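Local coordinates for cytochrome c-552/4 domain-containing protein (Ignicoccus hospitalis KIN4/I, PDB 4QO5), which is a membrane-associated octaheme cytochrome c of unknown physiological role that probably carries electrons along its covalently bound hemes, at residues A[324-335]-A[380-391]; A[140-148]-A[159-167]. All coordinates share one frame; numbering follows the deposited sequence.

Interaction 1 of 2, residues A[324-335]-A[380-391]; sequences PMPRTGQHFKLS and YATLPDGSPGLI. With HEC (heme c), chain E.
Two irregular loops are zipped together beside a heme propionate, joined by short backbone bridges at either end of the contact. At one end Ile-391 N donates to Met-325 O (2.8 Å), while Arg-327 N reaches Gly-389 O. Arg-327 then adds a side-chain bond: its chain runs extended from CG, and NE gives a nearly straight bond (167°) to Leu-390 O at 3.0 Å, with the oxygen in the guanidinium plane but the donor well above the carbonyl plane. At the other end Ser-335 and Thr-382 form an antiparallel hydrogen-bonded pair, each N meeting the other's O. Leucines fill the space between: Leu-334 CD2 lies 3.7 Å from both Leu-383 CD2 and Gly-389 CA. Pro-324 CD makes an off-centre CH-pi contact with the Tyr-380 ring and also packs on Leu-390 CD1. Between the two bridges, the 324-335 loop turns through an ST turn at Thr-328 and presents His-331, whose ND1 donates to heme O2A at 2.7 Å. A leucine in place of His-331 would probably leave that propionate oxygen without this N-H partner. Arg-315 and Tyr-482 are also hydrogen-bonded to this heme. The arrangement is that of a heme-propionate site, with a histidine on a loop that is paired elsewhere with a second loop.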
loop_
_atom_site.group_PDB
_atom_site.type_symbol
_atom_site.label_atom_id
_atom_site.label_comp_id
_atom_site.label_asym_id
_atom_site.label_seq_id
_atom_site.Cartn_x
_atom_site.Cartn_y
_atom_site.Cartn_z
ATOM N N PRO A 324 11.375 -6.294 27.472
ATOM C CA PRO A 324 10.455 -5.463 28.258
ATOM C C PRO A 324 10.714 -3.978 28.002
ATOM O O PRO A 324 11.850 -3.589 27.718
ATOM C CB PRO A 324 10.797 -5.836 29.714
ATOM C CG PRO A 324 11.368 -7.220 29.620
ATOM C CD PRO A 324 12.105 -7.268 28.297
ATOM N N MET A 325 9.670 -3.160 28.067
ATOM C CA MET A 325 9.805 -1.742 27.728
ATOM C C MET A 325 10.830 -1.029 28.630
ATOM O O MET A 325 10.855 -1.245 29.832
ATOM C CB MET A 325 8.435 -1.069 27.854
ATOM C CG MET A 325 8.331 0.283 27.203
ATOM S SD MET A 325 8.479 0.104 25.409
ATOM C CE MET A 325 8.892 1.792 24.962
ATOM N N PRO A 326 11.693 -0.182 28.053
ATOM C CA PRO A 326 12.560 0.627 28.932
ATOM C C PRO A 326 11.778 1.529 29.885
ATOM O O PRO A 326 10.702 2.018 29.508
ATOM C CB PRO A 326 13.351 1.485 27.936
ATOM C CG PRO A 326 13.385 0.659 26.678
ATOM C CD PRO A 326 12.056 -0.055 26.628
ATOM N N ARG A 327 12.324 1.762 31.086
ATOM C CA ARG A 327 11.670 2.601 32.082
ATOM C C ARG A 327 11.647 4.072 31.705
ATOM O O ARG A 327 10.693 4.778 32.026
ATOM C CB ARG A 327 12.347 2.454 33.450
ATOM C CG ARG A 327 12.149 1.095 34.065
ATOM C CD ARG A 327 12.814 1.008 35.432
ATOM N NE ARG A 327 12.532 -0.292 36.037
ATOM C CZ ARG A 327 12.137 -0.468 37.293
ATOM N NH1 ARG A 327 11.979 0.576 38.099
ATOM N NH2 ARG A 327 11.905 -1.691 37.742
ATOM N N THR A 328 12.706 4.546 31.053
ATOM C CA THR A 328 12.752 5.951 30.642
ATOM C C THR A 328 12.910 6.097 29.133
ATOM O O THR A 328 13.229 5.138 28.432
ATOM C CB THR A 328 13.907 6.739 31.310
ATOM O OG1 THR A 328 15.118 6.574 30.559
ATOM C CG2 THR A 328 14.123 6.278 32.754
ATOM N N GLY A 329 12.694 7.316 28.651
ATOM C CA GLY A 329 12.719 7.581 27.221
ATOM C C GLY A 329 14.122 7.795 26.681
ATOM O O GLY A 329 14.313 7.874 25.461
ATOM N N GLN A 330 15.097 7.912 27.578
ATOM C CA GLN A 330 16.489 8.102 27.164
ATOM C C GLN A 330 17.181 6.767 26.911
ATOM O O GLN A 330 17.984 6.308 27.716
ATOM C CB GLN A 330 17.264 8.951 28.181
ATOM C CG GLN A 330 16.655 10.325 28.366
ATOM C CD GLN A 330 17.347 11.103 29.471
ATOM O OE1 GLN A 330 17.564 10.580 30.564
ATOM N NE2 GLN A 330 17.721 12.345 29.183
ATOM N N HIS A 331 16.874 6.159 25.765
ATOM C CA HIS A 331 17.372 4.830 25.450
ATOM C C HIS A 331 18.880 4.774 25.250
ATOM O O HIS A 331 19.496 3.722 25.461
ATOM C CB HIS A 331 16.654 4.286 24.205
ATOM C CG HIS A 331 15.174 4.142 24.384
ATOM N ND1 HIS A 331 14.316 3.913 23.328
ATOM C CD2 HIS A 331 14.400 4.191 25.494
ATOM C CE1 HIS A 331 13.077 3.837 23.782
ATOM N NE2 HIS A 331 13.101 3.999 25.094
ATOM N N PHE A 332 19.480 5.900 24.846
ATOM C CA PHE A 332 20.931 5.971 24.633
ATOM C C PHE A 332 21.722 5.798 25.940
ATOM O O PHE A 332 22.936 5.625 25.924
ATOM C CB PHE A 332 21.335 7.291 23.928
ATOM C CG PHE A 332 20.945 8.532 24.687
ATOM C CD1 PHE A 332 21.838 9.141 25.569
ATOM C CD2 PHE A 332 19.673 9.076 24.540
ATOM C CE1 PHE A 332 21.477 10.272 26.283
ATOM C CE2 PHE A 332 19.304 10.209 25.258
ATOM C CZ PHE A 332 20.207 10.805 26.134
ATOM N N LYS A 333 21.026 5.823 27.071
ATOM C CA LYS A 333 21.676 5.653 28.376
ATOM C C LYS A 333 21.697 4.203 28.862
ATOM O O LYS A 333 22.283 3.894 29.906
ATOM C CB LYS A 333 20.991 6.533 29.420
ATOM C CG LYS A 333 21.233 8.014 29.207
ATOM C CD LYS A 333 20.640 8.842 30.328
ATOM C CE LYS A 333 21.083 10.298 30.208
ATOM N NZ LYS A 333 20.607 11.094 31.373
ATOM N N LEU A 334 21.049 3.322 28.112
ATOM C CA LEU A 334 20.989 1.915 28.476
ATOM C C LEU A 334 22.331 1.246 28.196
ATOM O O LEU A 334 23.003 1.578 27.219
ATOM C CB LEU A 334 19.884 1.203 27.685
ATOM C CG LEU A 334 18.439 1.633 27.954
ATOM C CD1 LEU A 334 17.499 0.932 26.989
ATOM C CD2 LEU A 334 18.039 1.323 29.413
ATOM N N SER A 335 22.712 0.294 29.043
ATOM C CA SER A 335 23.943 -0.466 28.837
ATOM C C SER A 335 23.753 -1.903 29.314
ATOM O O SER A 335 23.327 -2.130 30.441
ATOM C CB SER A 335 25.106 0.176 29.599
ATOM O OG SER A 335 26.298 -0.568 29.411
ATOM N N TYR A 380 19.423 -8.056 30.854
ATOM C CA TYR A 380 18.745 -6.802 30.540
ATOM C C TYR A 380 19.639 -5.635 30.930
ATOM O O TYR A 380 20.457 -5.744 31.841
ATOM C CB TYR A 380 17.418 -6.680 31.290
ATOM C CG TYR A 380 16.361 -7.704 30.937
ATOM C CD1 TYR A 380 16.306 -8.280 29.677
ATOM C CD2 TYR A 380 15.402 -8.079 31.875
ATOM C CE1 TYR A 380 15.321 -9.223 29.359
ATOM C CE2 TYR A 380 14.423 -9.008 31.574
ATOM C CZ TYR A 380 14.386 -9.579 30.317
ATOM O OH TYR A 380 13.400 -10.503 30.027
ATOM N N ALA A 381 19.455 -4.513 30.245
ATOM C CA ALA A 381 20.298 -3.337 30.427
ATOM C C ALA A 381 20.090 -2.684 31.779
ATOM O O ALA A 381 19.041 -2.843 32.402
ATOM C CB ALA A 381 20.020 -2.316 29.311
ATOM N N THR A 382 21.095 -1.932 32.215
ATOM C CA THR A 382 20.955 -1.041 33.356
ATOM C C THR A 382 21.125 0.410 32.902
ATOM O O THR A 382 21.561 0.679 31.781
ATOM C CB THR A 382 21.994 -1.348 34.444
ATOM O OG1 THR A 382 23.300 -1.378 33.856
ATOM C CG2 THR A 382 21.711 -2.701 35.083
ATOM N N LEU A 383 20.758 1.338 33.776
ATOM C CA LEU A 383 20.966 2.765 33.545
ATOM C C LEU A 383 22.263 3.205 34.243
ATOM O O LEU A 383 22.840 2.436 35.011
ATOM C CB LEU A 383 19.751 3.545 34.065
ATOM C CG LEU A 383 18.485 3.424 33.217
ATOM C CD1 LEU A 383 17.306 4.047 33.954
ATOM C CD2 LEU A 383 18.681 4.074 31.829
ATOM N N PRO A 384 22.743 4.437 33.966
ATOM C CA PRO A 384 24.020 4.868 34.546
ATOM C C PRO A 384 24.112 4.823 36.072
ATOM O O PRO A 384 25.206 4.673 36.584
ATOM C CB PRO A 384 24.153 6.308 34.049
ATOM C CG PRO A 384 23.496 6.271 32.724
ATOM C CD PRO A 384 22.302 5.360 32.902
ATOM N N ASP A 385 22.988 4.932 36.773
ATOM C CA ASP A 385 22.992 4.796 38.226
ATOM C C ASP A 385 23.028 3.325 38.637
ATOM O O ASP A 385 23.035 3.012 39.814
ATOM C CB ASP A 385 21.784 5.513 38.842
ATOM C CG ASP A 385 20.453 4.852 38.500
ATOM O OD1 ASP A 385 20.384 4.013 37.571
ATOM O OD2 ASP A 385 19.453 5.187 39.168
ATOM N N GLY A 386 23.038 2.429 37.651
ATOM C CA GLY A 386 23.106 1.002 37.919
ATOM C C GLY A 386 21.756 0.357 38.180
ATOM O O GLY A 386 21.681 -0.843 38.438
ATOM N N SER A 387 20.689 1.148 38.128
ATOM C CA SER A 387 19.341 0.629 38.355
ATOM C C SER A 387 18.837 -0.089 37.091
ATOM O O SER A 387 19.351 0.146 36.006
ATOM C CB SER A 387 18.388 1.769 38.724
ATOM O OG SER A 387 18.274 2.695 37.656
ATOM N N PRO A 388 17.833 -0.970 37.229
ATOM C CA PRO A 388 17.326 -1.679 36.039
ATOM C C PRO A 388 16.800 -0.731 34.970
ATOM O O PRO A 388 16.035 0.188 35.270
ATOM C CB PRO A 388 16.170 -2.519 36.602
ATOM C CG PRO A 388 16.503 -2.698 38.040
ATOM C CD PRO A 388 17.197 -1.444 38.472
ATOM N N GLY A 389 17.184 -0.962 33.722
ATOM C CA GLY A 389 16.781 -0.083 32.646
ATOM C C GLY A 389 15.398 -0.364 32.083
ATOM O O GLY A 389 14.790 0.514 31.445
ATOM N N LEU A 390 14.900 -1.582 32.312
ATOM C CA LEU A 390 13.624 -2.011 31.736
ATOM C C LEU A 390 12.584 -2.208 32.840
ATOM O O LEU A 390 12.940 -2.413 34.002
ATOM C CB LEU A 390 13.794 -3.318 30.947
ATOM C CG LEU A 390 14.936 -3.450 29.940
ATOM C CD1 LEU A 390 14.824 -4.800 29.226
ATOM C CD2 LEU A 390 14.938 -2.305 28.905
ATOM N N ILE A 391 11.303 -2.132 32.479
ATOM C CA ILE A 391 10.249 -2.218 33.476
ATOM C C ILE A 391 10.139 -3.603 34.119
ATOM O O ILE A 391 10.518 -4.614 33.525
ATOM C CB ILE A 391 8.884 -1.742 32.943
ATOM C CG1 ILE A 391 8.395 -2.631 31.787
ATOM C CG2 ILE A 391 8.965 -0.273 32.531
ATOM C CD1 ILE A 391 6.976 -2.297 31.346
HETATM FE FE HEC E . 13.806 4.358 12.827
HETATM C CHA HEC E . 12.895 3.244 15.997
HETATM C CHB HEC E . 16.948 3.124 13.379
HETATM C CHC HEC E . 14.731 5.244 9.633
HETATM C CHD HEC E . 10.565 5.062 12.099
HETATM N NA HEC E . 14.703 3.332 14.375
HETATM C C1A HEC E . 14.205 3.076 15.630
HETATM C C2A HEC E . 15.292 2.608 16.468
HETATM C C3A HEC E . 16.391 2.578 15.716
HETATM C C4A HEC E . 16.044 3.023 14.397
HETATM C CMA HEC E . 17.821 2.143 16.096
HETATM C CAA HEC E . 15.201 2.235 17.966
HETATM C CBA HEC E . 15.758 3.458 18.705
HETATM C CGA HEC E . 15.654 3.338 20.209
HETATM O O1A HEC E . 16.712 3.237 20.884
HETATM O O2A HEC E . 14.514 3.345 20.728
HETATM N NB HEC E . 15.488 4.230 11.769
HETATM C C1B HEC E . 16.678 3.656 12.146
HETATM C C2B HEC E . 17.642 3.794 11.087
HETATM C C3B HEC E . 16.994 4.310 10.035
HETATM C C4B HEC E . 15.659 4.657 10.461
HETATM C CMB HEC E . 19.066 3.188 11.152
HETATM C CAB HEC E . 17.428 4.604 8.581
HETATM C CBB HEC E . 18.633 3.858 7.969
HETATM N NC HEC E . 12.884 4.965 11.163
HETATM C C1C HEC E . 13.414 5.395 9.968
HETATM C C2C HEC E . 12.404 6.146 9.249
HETATM C C3C HEC E . 11.268 5.897 9.918
HETATM C C4C HEC E . 11.549 5.275 11.157
HETATM C CMC HEC E . 12.613 6.606 7.783
HETATM C CAC HEC E . 9.796 6.222 9.730
HETATM C CBC HEC E . 9.326 5.766 8.315
HETATM N ND HEC E . 12.017 4.192 13.881
HETATM C C1D HEC E . 10.783 4.528 13.353
HETATM C C2D HEC E . 9.758 4.198 14.307
HETATM C C3D HEC E . 10.477 3.616 15.516
HETATM C C4D HEC E . 11.874 3.651 15.166
HETATM C CMD HEC E . 8.249 4.394 14.136
HETATM C CAD HEC E . 9.849 3.065 16.819
HETATM C CBD HEC E . 9.275 1.692 16.482
HETATM C CGD HEC E . 8.834 0.963 17.722
HETATM O O1D HEC E . 8.048 -0.007 17.579
HETATM O O2D HEC E . 9.251 1.338 18.840
HETATM O O HOH W 1 15.189 3.096 30.847
HETATM O O HOH W 2 23.951 2.719 31.564
HETATM O O HOH W 3 24.533 -3.907 32.509
HETATM O O HOH W 4 13.155 2.116 11.888
#

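Interaction 2 of 2, residues A[140-148]-A[159-167]; sequences RALVNASTM and ERTSQETSC. With NAG (2-acetamido-2-deoxy-beta-D-glucopyranose), chain K; HEC (heme c), chain E.
This is a buried packing contact between helix 137-147 and the short helical turn 162-165 that leads into a heme-attachment cysteine, in the cytochrome c554 family region. A two-stranded hairpin lies between the segments in sequence, and the second subunit packs against the 159-167 side. The central element is a knob-into-hole arrangement: Gln-163 sits among Arg-140, Val-143, Asn-144 and Thr-147. Its CG stands anti to the carbonyl carbon (chi1 -65°), and the extended chain crosses Val-143 at about a right angle, with CD 3.5 Å from Val-143 CG1. The amide is gripped by Thr-147, as NE2 donates to OG1 at 3.0 Å with the hydroxyl oxygen near the amide plane. That hydroxyl in turn donates to Val-143 O one helical turn back, which fixes its rotation. At the other branch of the amide, a water lies 2.8 Å from Gln-163 OE1 and probably donates to it, while accepting from Arg-140 NH2. Arg-140 and Glu-159 form a long salt bridge (NH2 to OE1, 3.8 Å) made by charge alone, the guanidinium turned 81° from the carboxylate; their stronger partners are Met-134 O for Arg-140 and the Tyr-130 hydroxyl for Glu-159. Asn-144 lies beside the attached sugar. Toward the heme, Val-143 spreads its two methyls, CG1 lying 4.0 Å from Cys-167 SG and CG2 3.7 Å from heme CMB, while SG is the thioether sulfur bonded to heme CAB, a bond that is stretched in the model. At Thr-147, Ser-162 OG donates to the backbone O at 2.7 Å.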
loop_
_atom_site.group_PDB
_atom_site.type_symbol
_atom_site.label_atom_id
_atom_site.label_comp_id
_atom_site.label_asym_id
_atom_site.label_seq_id
_atom_site.Cartn_x
_atom_site.Cartn_y
_atom_site.Cartn_z
ATOM N N ARG A 140 23.963 4.488 15.442
ATOM C CA ARG A 140 24.503 5.456 14.491
ATOM C C ARG A 140 25.334 4.760 13.417
ATOM O O ARG A 140 25.393 5.213 12.263
ATOM C CB ARG A 140 25.320 6.520 15.228
ATOM C CG ARG A 140 26.013 7.520 14.331
ATOM C CD ARG A 140 25.013 8.270 13.454
ATOM N NE ARG A 140 25.630 9.426 12.806
ATOM C CZ ARG A 140 25.928 10.559 13.438
ATOM N NH1 ARG A 140 25.665 10.683 14.733
ATOM N NH2 ARG A 140 26.481 11.567 12.776
ATOM N N ALA A 141 25.973 3.657 13.793
ATOM C CA ALA A 141 26.710 2.860 12.829
ATOM C C ALA A 141 25.759 2.272 11.784
ATOM O O ALA A 141 26.100 2.179 10.599
ATOM C CB ALA A 141 27.488 1.769 13.530
ATOM N N LEU A 142 24.560 1.892 12.223
ATOM C CA LEU A 142 23.539 1.386 11.307
ATOM C C LEU A 142 23.066 2.506 10.378
ATOM O O LEU A 142 22.919 2.303 9.167
ATOM C CB LEU A 142 22.360 0.792 12.079
ATOM C CG LEU A 142 21.261 0.166 11.205
ATOM C CD1 LEU A 142 21.848 -0.914 10.306
ATOM C CD2 LEU A 142 20.156 -0.408 12.081
ATOM N N VAL A 143 22.839 3.688 10.952
ATOM C CA VAL A 143 22.495 4.872 10.166
ATOM C C VAL A 143 23.534 5.073 9.080
ATOM O O VAL A 143 23.216 5.178 7.891
ATOM C CB VAL A 143 22.433 6.153 11.035
ATOM C CG1 VAL A 143 22.401 7.397 10.152
ATOM C CG2 VAL A 143 21.228 6.120 11.973
ATOM N N ASN A 144 24.791 5.095 9.494
ATOM C CA ASN A 144 25.881 5.282 8.566
ATOM C C ASN A 144 26.020 4.248 7.470
ATOM O O ASN A 144 26.261 4.596 6.308
ATOM C CB ASN A 144 27.170 5.317 9.330
ATOM C CG ASN A 144 27.526 6.676 9.700
ATOM O OD1 ASN A 144 26.667 7.465 10.150
ATOM N ND2 ASN A 144 28.778 7.026 9.441
ATOM N N ALA A 145 25.902 2.978 7.850
ATOM C CA ALA A 145 26.012 1.889 6.879
ATOM C C ALA A 145 24.887 1.952 5.856
ATOM O O ALA A 145 25.017 1.445 4.733
ATOM C CB ALA A 145 26.003 0.533 7.597
ATOM N N SER A 146 23.779 2.582 6.239
ATOM C CA SER A 146 22.584 2.569 5.406
ATOM C C SER A 146 22.472 3.776 4.490
ATOM O O SER A 146 21.653 3.779 3.585
ATOM C CB SER A 146 21.327 2.488 6.276
ATOM O OG SER A 146 21.337 1.332 7.092
ATOM N N THR A 147 23.278 4.810 4.732
ATOM C CA THR A 147 23.076 6.090 4.062
ATOM C C THR A 147 24.356 6.728 3.549
ATOM O O THR A 147 24.343 7.872 3.097
ATOM C CB THR A 147 22.425 7.102 5.014
ATOM O OG1 THR A 147 23.280 7.280 6.152
ATOM C CG2 THR A 147 21.056 6.609 5.477
ATOM N N MET A 148 25.464 6.003 3.626
ATOM C CA MET A 148 26.744 6.533 3.176
ATOM C C MET A 148 27.459 5.479 2.359
ATOM O O MET A 148 27.264 4.284 2.570
ATOM C CB MET A 148 27.611 6.959 4.375
ATOM C CG MET A 148 26.964 8.039 5.239
ATOM S SD MET A 148 27.833 8.372 6.794
ATOM C CE MET A 148 29.196 9.371 6.220
ATOM N N GLU A 159 24.824 13.593 7.617
ATOM C CA GLU A 159 23.709 14.059 8.438
ATOM C C GLU A 159 22.814 15.101 7.785
ATOM O O GLU A 159 21.591 15.092 7.986
ATOM C CB GLU A 159 24.208 14.593 9.790
ATOM C CG GLU A 159 23.054 14.897 10.751
ATOM C CD GLU A 159 23.498 15.094 12.182
ATOM O OE1 GLU A 159 24.687 14.852 12.482
ATOM O OE2 GLU A 159 22.650 15.497 13.007
ATOM N N ARG A 160 23.420 16.002 7.015
ATOM C CA ARG A 160 22.674 17.105 6.425
ATOM C C ARG A 160 22.085 16.755 5.052
ATOM O O ARG A 160 21.350 17.556 4.467
ATOM C CB ARG A 160 23.570 18.341 6.306
ATOM N N THR A 161 22.408 15.574 4.531
ATOM C CA THR A 161 21.923 15.199 3.200
ATOM C C THR A 161 21.148 13.879 3.198
ATOM O O THR A 161 19.945 13.868 3.431
ATOM C CB THR A 161 23.044 15.180 2.134
ATOM O OG1 THR A 161 24.097 14.284 2.532
ATOM C CG2 THR A 161 23.615 16.590 1.935
ATOM N N SER A 162 21.830 12.776 2.927
ATOM C CA SER A 162 21.134 11.479 2.865
ATOM C C SER A 162 20.390 11.120 4.147
ATOM O O SER A 162 19.305 10.533 4.096
ATOM C CB SER A 162 22.103 10.359 2.488
ATOM O OG SER A 162 23.113 10.223 3.472
ATOM N N GLN A 163 20.946 11.493 5.299
ATOM C CA GLN A 163 20.325 11.110 6.551
ATOM C C GLN A 163 19.147 12.030 6.852
ATOM O O GLN A 163 18.180 11.627 7.493
ATOM C CB GLN A 163 21.366 11.074 7.679
ATOM C CG GLN A 163 22.396 9.977 7.427
ATOM C CD GLN A 163 23.631 10.063 8.288
ATOM O OE1 GLN A 163 23.716 10.874 9.217
ATOM N NE2 GLN A 163 24.612 9.217 7.985
ATOM N N GLU A 164 19.222 13.262 6.365
ATOM C CA GLU A 164 18.155 14.229 6.614
ATOM C C GLU A 164 16.876 13.881 5.866
ATOM O O GLU A 164 15.762 14.107 6.364
ATOM C CB GLU A 164 18.622 15.656 6.266
ATOM C CG GLU A 164 17.528 16.687 6.470
ATOM C CD GLU A 164 18.066 18.102 6.548
ATOM O OE1 GLU A 164 17.477 18.979 5.888
ATOM O OE2 GLU A 164 19.064 18.334 7.270
ATOM N N THR A 165 17.030 13.316 4.673
ATOM C CA THR A 165 15.879 12.950 3.869
ATOM C C THR A 165 15.377 11.554 4.229
ATOM O O THR A 165 14.290 11.163 3.791
ATOM C CB THR A 165 16.190 13.026 2.368
ATOM O OG1 THR A 165 14.965 13.113 1.639
ATOM C CG2 THR A 165 16.979 11.802 1.905
ATOM N N SER A 166 16.166 10.818 5.018
ATOM C CA SER A 166 15.785 9.453 5.419
ATOM C C SER A 166 15.490 9.316 6.917
ATOM O O SER A 166 14.431 9.752 7.370
ATOM C CB SER A 166 16.806 8.408 4.936
ATOM O OG SER A 166 18.116 8.667 5.378
ATOM N N CYS A 167 16.420 8.757 7.680
ATOM C CA CYS A 167 16.157 8.488 9.112
ATOM C C CYS A 167 15.654 9.719 9.848
ATOM O O CYS A 167 14.725 9.624 10.641
ATOM C CB CYS A 167 17.384 8.005 9.864
ATOM S SG CYS A 167 18.570 7.021 8.990
HETATM C C1 NAG K . 28.764 8.566 11.805
HETATM C C2 NAG K . 29.963 8.050 12.520
HETATM C C3 NAG K . 30.793 9.234 12.984
HETATM C C4 NAG K . 31.148 10.120 11.781
HETATM C C5 NAG K . 29.909 10.431 10.928
HETATM C C6 NAG K . 30.238 11.112 9.618
HETATM C C7 NAG K . 29.670 5.862 13.626
HETATM C C8 NAG K . 29.232 5.162 14.880
HETATM N N2 NAG K . 29.582 7.198 13.642
HETATM O O3 NAG K . 31.955 8.769 13.657
HETATM O O4 NAG K . 31.684 11.360 12.213
HETATM O O5 NAG K . 29.181 9.236 10.612
HETATM O O6 NAG K . 31.385 10.549 8.996
HETATM O O7 NAG K . 30.094 5.238 12.654
HETATM FE FE HEC E . 13.806 4.358 12.827
HETATM C CHA HEC E . 12.895 3.244 15.997
HETATM C CHB HEC E . 16.948 3.124 13.379
HETATM C CHC HEC E . 14.731 5.244 9.633
HETATM C CHD HEC E . 10.565 5.062 12.099
HETATM N NA HEC E . 14.703 3.332 14.375
HETATM C C1A HEC E . 14.205 3.076 15.630
HETATM C C2A HEC E . 15.292 2.608 16.468
HETATM C C3A HEC E . 16.391 2.578 15.716
HETATM C C4A HEC E . 16.044 3.023 14.397
HETATM C CMA HEC E . 17.821 2.143 16.096
HETATM C CAA HEC E . 15.201 2.235 17.966
HETATM C CBA HEC E . 15.758 3.458 18.705
HETATM C CGA HEC E . 15.654 3.338 20.209
HETATM O O1A HEC E . 16.712 3.237 20.884
HETATM O O2A HEC E . 14.514 3.345 20.728
HETATM N NB HEC E . 15.488 4.230 11.769
HETATM C C1B HEC E . 16.678 3.656 12.146
HETATM C C2B HEC E . 17.642 3.794 11.087
HETATM C C3B HEC E . 16.994 4.310 10.035
HETATM C C4B HEC E . 15.659 4.657 10.461
HETATM C CMB HEC E . 19.066 3.188 11.152
HETATM C CAB HEC E . 17.428 4.604 8.581
HETATM C CBB HEC E . 18.633 3.858 7.969
HETATM N NC HEC E . 12.884 4.965 11.163
HETATM C C1C HEC E . 13.414 5.395 9.968
HETATM C C2C HEC E . 12.404 6.146 9.249
HETATM C C3C HEC E . 11.268 5.897 9.918
HETATM C C4C HEC E . 11.549 5.275 11.157
HETATM C CMC HEC E . 12.613 6.606 7.783
HETATM C CAC HEC E . 9.796 6.222 9.730
HETATM C CBC HEC E . 9.326 5.766 8.315
HETATM N ND HEC E . 12.017 4.192 13.881
HETATM C C1D HEC E . 10.783 4.528 13.353
HETATM C C2D HEC E . 9.758 4.198 14.307
HETATM C C3D HEC E . 10.477 3.616 15.516
HETATM C C4D HEC E . 11.874 3.651 15.166
HETATM C CMD HEC E . 8.249 4.394 14.136
HETATM C CAD HEC E . 9.849 3.065 16.819
HETATM C CBD HEC E . 9.275 1.692 16.482
HETATM C CGD HEC E . 8.834 0.963 17.722
HETATM O O1D HEC E . 8.048 -0.007 17.579
HETATM O O2D HEC E . 9.251 1.338 18.840
HETATM O O HOH W 5 26.342 10.877 10.082
HETATM O O HOH W 4 13.155 2.116 11.888
#

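Both contacts touch the same heme c from different parts of the chain: interaction 2 supplies one of its covalent attachments and apolar neighbours, interaction 1 a hydrogen bond to a propionate. Their nearest atoms are about 9 Å apart, so the heme connects them without direct touch. Interaction 1 is partly buried, with exposed residues at its margin, and joins two loops mainly through backbone bonds and aliphatic packing. Interaction 2 is buried, with the second subunit in reach, and pairs a helix with a short helical turn through side-chain hydroxyls and an amide. One holds loops far apart in sequence; the other closes a local hairpin connection beside a glycan.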